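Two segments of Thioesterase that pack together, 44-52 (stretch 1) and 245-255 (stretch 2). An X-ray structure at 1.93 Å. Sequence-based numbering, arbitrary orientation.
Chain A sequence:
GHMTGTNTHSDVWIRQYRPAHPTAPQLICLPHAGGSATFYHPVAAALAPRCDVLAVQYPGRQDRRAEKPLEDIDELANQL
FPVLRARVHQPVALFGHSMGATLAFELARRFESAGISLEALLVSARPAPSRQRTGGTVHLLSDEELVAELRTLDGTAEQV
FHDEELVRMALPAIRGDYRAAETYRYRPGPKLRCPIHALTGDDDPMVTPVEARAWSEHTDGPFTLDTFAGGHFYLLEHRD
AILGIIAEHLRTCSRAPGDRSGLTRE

Stretch 1 44-52: AAALAPRCD
Stretch 2 245-255: IIAEHLRTCSR

Contact between the end of one helix and the turn after it (44-52) and the end of a second helix with its trailing segment (245-255), burying 472 Å² summed over both sides. Stretch 1 is helical through Leu-47; Ala-48 leaves helical phi/psi (-75/155), a cis peptide bond precedes Pro-49, and Asp-52 is in a strand. Stretch 2 enters as a helix. Ile-246 (chi1 m, chi2 t) points toward stretch 1 and meets Leu-47, whose own m, t rotamer brings its end nearer although its CA-to-CB bond runs sideways: Leu-47 CD1 lies 3.5 Å from Ile-246 CG2. One residue on, Ala-247 CB sits 4.3 Å from Leu-47 CD2, so the two methyls of the leucine touch successive residues of the helix. Glu-248 (t, p) and His-249 face elsewhere and do not join the contact. Leu-250 (m, t) points toward stretch 1, its CD1 packing 3.6 Å from the SG of Cys-51, a buried residue with extended backbone (-138/137) and chi1 t. Arg-251 then takes positive phi (63/47), and a Schellman motif closes the helix; within it Thr-252 N donates to Ala-247 O at 2.9 Å. The Arg-251 side chain turns back along its own stretch, NH1 forming a salt bridge with Glu-248 OE2 at 3.2 Å. From Thr-252 onward the backbone is extended (phi -139 to -90), carrying the chain past the turn of stretch 1. Thr-252 (chi1 p) points toward Arg-50: Thr-252 CG2 is 3.7 Å from Arg-50 O, and the two CA atoms are 6.5 Å apart. Cys-253 (chi1 p) supplies the main polar anchor. Its carbonyl lies at the edge of the Arg-50 guanidinium, near the plane, and accepts two hydrogen bonds, from Arg-50 NE and from Arg-50 NH2 to Cys-253 O, both 3.1 Å, with N-H...O angles of 152° and 150°. Arg-50 reaches it through chi1 m, chi2 t, chi3 m and chi4 -70°; its NE is also 3.2 Å from Cys-253 SG. Ser-254 (chi1 t) lies across from Leu-47, CA to CA 5.4 Å, with Ser-254 OG 3.6 Å from Leu-47 CD2. At the last residue the register tightens, Arg-255 CA lying 4.7 Å from Ala-46 CA. Arg-255 N makes a weak hydrogen bond to Ala-46 O (3.0 Å, 134°). Arg-255 CB starts toward stretch 1, but the poorly ordered side chain (chi1 t) leads away from it.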

# COMPACT_ATOMS: atom_id res chain seq x y z
N ALA A 44 9.63 9.00 -3.52
CA ALA A 44 10.06 10.18 -2.79
C ALA A 44 10.95 11.04 -3.67
O ALA A 44 10.69 12.24 -3.84
CB ALA A 44 10.79 9.77 -1.51
N ALA A 45 11.96 10.42 -4.30
CA ALA A 45 12.94 11.17 -5.09
C ALA A 45 12.28 11.86 -6.29
O ALA A 45 12.70 12.95 -6.68
CB ALA A 45 14.05 10.22 -5.58
N ALA A 46 11.27 11.24 -6.88
CA ALA A 46 10.66 11.76 -8.10
C ALA A 46 9.56 12.78 -7.84
O ALA A 46 9.30 13.62 -8.71
CB ALA A 46 10.06 10.62 -8.92
N LEU A 47 8.91 12.75 -6.68
CA LEU A 47 7.80 13.65 -6.40
C LEU A 47 8.17 14.79 -5.45
O LEU A 47 7.55 15.86 -5.51
CB LEU A 47 6.62 12.88 -5.80
CG LEU A 47 6.04 11.77 -6.67
CD1 LEU A 47 4.76 11.26 -6.08
CD2 LEU A 47 5.83 12.21 -8.14
N ALA A 48 9.15 14.60 -4.58
CA ALA A 48 9.55 15.66 -3.67
C ALA A 48 10.35 16.70 -4.45
O ALA A 48 10.94 16.37 -5.48
CB ALA A 48 10.39 15.11 -2.53
N PRO A 49 10.38 17.97 -4.00
CA PRO A 49 9.71 18.48 -2.79
C PRO A 49 8.27 18.87 -3.03
O PRO A 49 7.60 19.35 -2.11
CB PRO A 49 10.55 19.70 -2.42
CG PRO A 49 11.04 20.22 -3.76
CD PRO A 49 11.18 19.01 -4.67
N ARG A 50 7.78 18.66 -4.26
CA ARG A 50 6.41 19.06 -4.57
C ARG A 50 5.39 18.16 -3.90
O ARG A 50 4.21 18.52 -3.79
CB ARG A 50 6.19 19.07 -6.08
CG ARG A 50 7.00 20.16 -6.81
CD ARG A 50 7.13 19.91 -8.31
NE ARG A 50 7.41 18.50 -8.63
CZ ARG A 50 8.56 17.89 -8.38
NH1 ARG A 50 9.56 18.54 -7.80
NH2 ARG A 50 8.70 16.61 -8.69
N CYS A 51 5.82 17.01 -3.41
CA CYS A 51 4.94 16.10 -2.70
C CYS A 51 5.68 15.55 -1.49
O CYS A 51 6.87 15.22 -1.58
CB CYS A 51 4.46 14.95 -3.60
SG CYS A 51 3.40 13.75 -2.76
N ASP A 52 4.99 15.48 -0.35
CA ASP A 52 5.55 14.92 0.88
C ASP A 52 5.29 13.42 0.87
O ASP A 52 4.21 12.96 1.22
CB ASP A 52 4.95 15.59 2.11
CG ASP A 52 5.57 15.10 3.39
OD1 ASP A 52 6.58 14.35 3.31
OD2 ASP A 52 5.06 15.47 4.48
N ILE A 245 0.86 9.29 -12.94
CA ILE A 245 -0.52 9.10 -12.49
C ILE A 245 -0.67 9.61 -11.06
O ILE A 245 -1.63 10.32 -10.72
CB ILE A 245 -0.90 7.62 -12.61
CG1 ILE A 245 -1.25 7.29 -14.07
CG2 ILE A 245 -2.07 7.29 -11.73
CD1 ILE A 245 -1.24 5.81 -14.40
N ILE A 246 0.27 9.25 -10.18
CA ILE A 246 0.23 9.75 -8.82
C ILE A 246 0.25 11.27 -8.84
O ILE A 246 -0.56 11.91 -8.18
CB ILE A 246 1.40 9.18 -8.00
CG1 ILE A 246 1.15 7.70 -7.69
CG2 ILE A 246 1.61 9.98 -6.75
CD1 ILE A 246 2.42 6.98 -7.22
N ALA A 247 1.17 11.87 -9.61
CA ALA A 247 1.32 13.32 -9.62
C ALA A 247 0.05 13.99 -10.12
O ALA A 247 -0.34 15.04 -9.61
CB ALA A 247 2.53 13.70 -10.49
N GLU A 248 -0.60 13.40 -11.14
CA GLU A 248 -1.84 13.98 -11.63
C GLU A 248 -2.88 14.05 -10.51
O GLU A 248 -3.62 15.04 -10.39
CB GLU A 248 -2.37 13.16 -12.80
CG GLU A 248 -3.59 13.77 -13.50
CD GLU A 248 -3.30 15.13 -14.10
OE1 GLU A 248 -2.26 15.28 -14.77
OE2 GLU A 248 -4.12 16.06 -13.90
N HIS A 249 -2.96 13.01 -9.67
CA HIS A 249 -3.96 13.02 -8.61
C HIS A 249 -3.69 14.08 -7.55
O HIS A 249 -4.63 14.65 -6.98
CB HIS A 249 -4.04 11.64 -7.96
CG HIS A 249 -4.98 10.70 -8.65
ND1 HIS A 249 -6.31 10.61 -8.31
CD2 HIS A 249 -4.78 9.83 -9.67
CE1 HIS A 249 -6.89 9.70 -9.08
NE2 HIS A 249 -5.99 9.22 -9.92
N LEU A 250 -2.42 14.37 -7.29
CA LEU A 250 -2.03 15.35 -6.29
C LEU A 250 -1.73 16.72 -6.88
O LEU A 250 -1.26 17.59 -6.15
CB LEU A 250 -0.83 14.84 -5.49
CG LEU A 250 -1.08 13.56 -4.72
CD1 LEU A 250 0.21 12.94 -4.25
CD2 LEU A 250 -2.01 13.82 -3.55
N ARG A 251 -2.01 16.93 -8.16
CA ARG A 251 -1.88 18.25 -8.78
C ARG A 251 -0.43 18.73 -8.78
O ARG A 251 -0.12 19.88 -8.44
CB ARG A 251 -2.80 19.28 -8.11
CG ARG A 251 -4.22 18.79 -7.84
CD ARG A 251 -5.01 18.63 -9.13
NE ARG A 251 -5.86 17.44 -9.10
CZ ARG A 251 -6.19 16.72 -10.17
NH1 ARG A 251 -5.76 17.06 -11.38
NH2 ARG A 251 -6.97 15.65 -10.03
N THR A 252 0.48 17.84 -9.18
CA THR A 252 1.90 18.13 -9.22
C THR A 252 2.50 17.53 -10.48
O THR A 252 1.81 16.92 -11.31
CB THR A 252 2.63 17.57 -7.98
OG1 THR A 252 2.55 16.13 -7.99
CG2 THR A 252 2.01 18.10 -6.70
N CYS A 253 3.82 17.69 -10.63
CA CYS A 253 4.57 17.12 -11.75
C CYS A 253 5.57 16.11 -11.21
O CYS A 253 5.91 16.11 -10.02
CB CYS A 253 5.29 18.22 -12.55
SG CYS A 253 6.65 19.04 -11.66
N SER A 254 6.04 15.24 -12.10
CA SER A 254 7.02 14.22 -11.76
C SER A 254 8.39 14.60 -12.30
O SER A 254 8.53 15.40 -13.24
CB SER A 254 6.60 12.87 -12.31
OG SER A 254 7.09 11.84 -11.47
N ARG A 255 9.42 14.02 -11.69
CA ARG A 255 10.81 14.27 -12.09
C ARG A 255 11.26 13.26 -13.15
O ARG A 255 11.38 12.06 -12.88
CB ARG A 255 11.74 14.20 -10.88
CG ARG A 255 13.22 14.26 -11.21
CD ARG A 255 13.85 12.86 -11.21
NE ARG A 255 15.30 12.92 -11.09
CZ ARG A 255 16.13 11.92 -11.37
NH1 ARG A 255 17.44 12.07 -11.23
NH2 ARG A 255 15.65 10.77 -11.79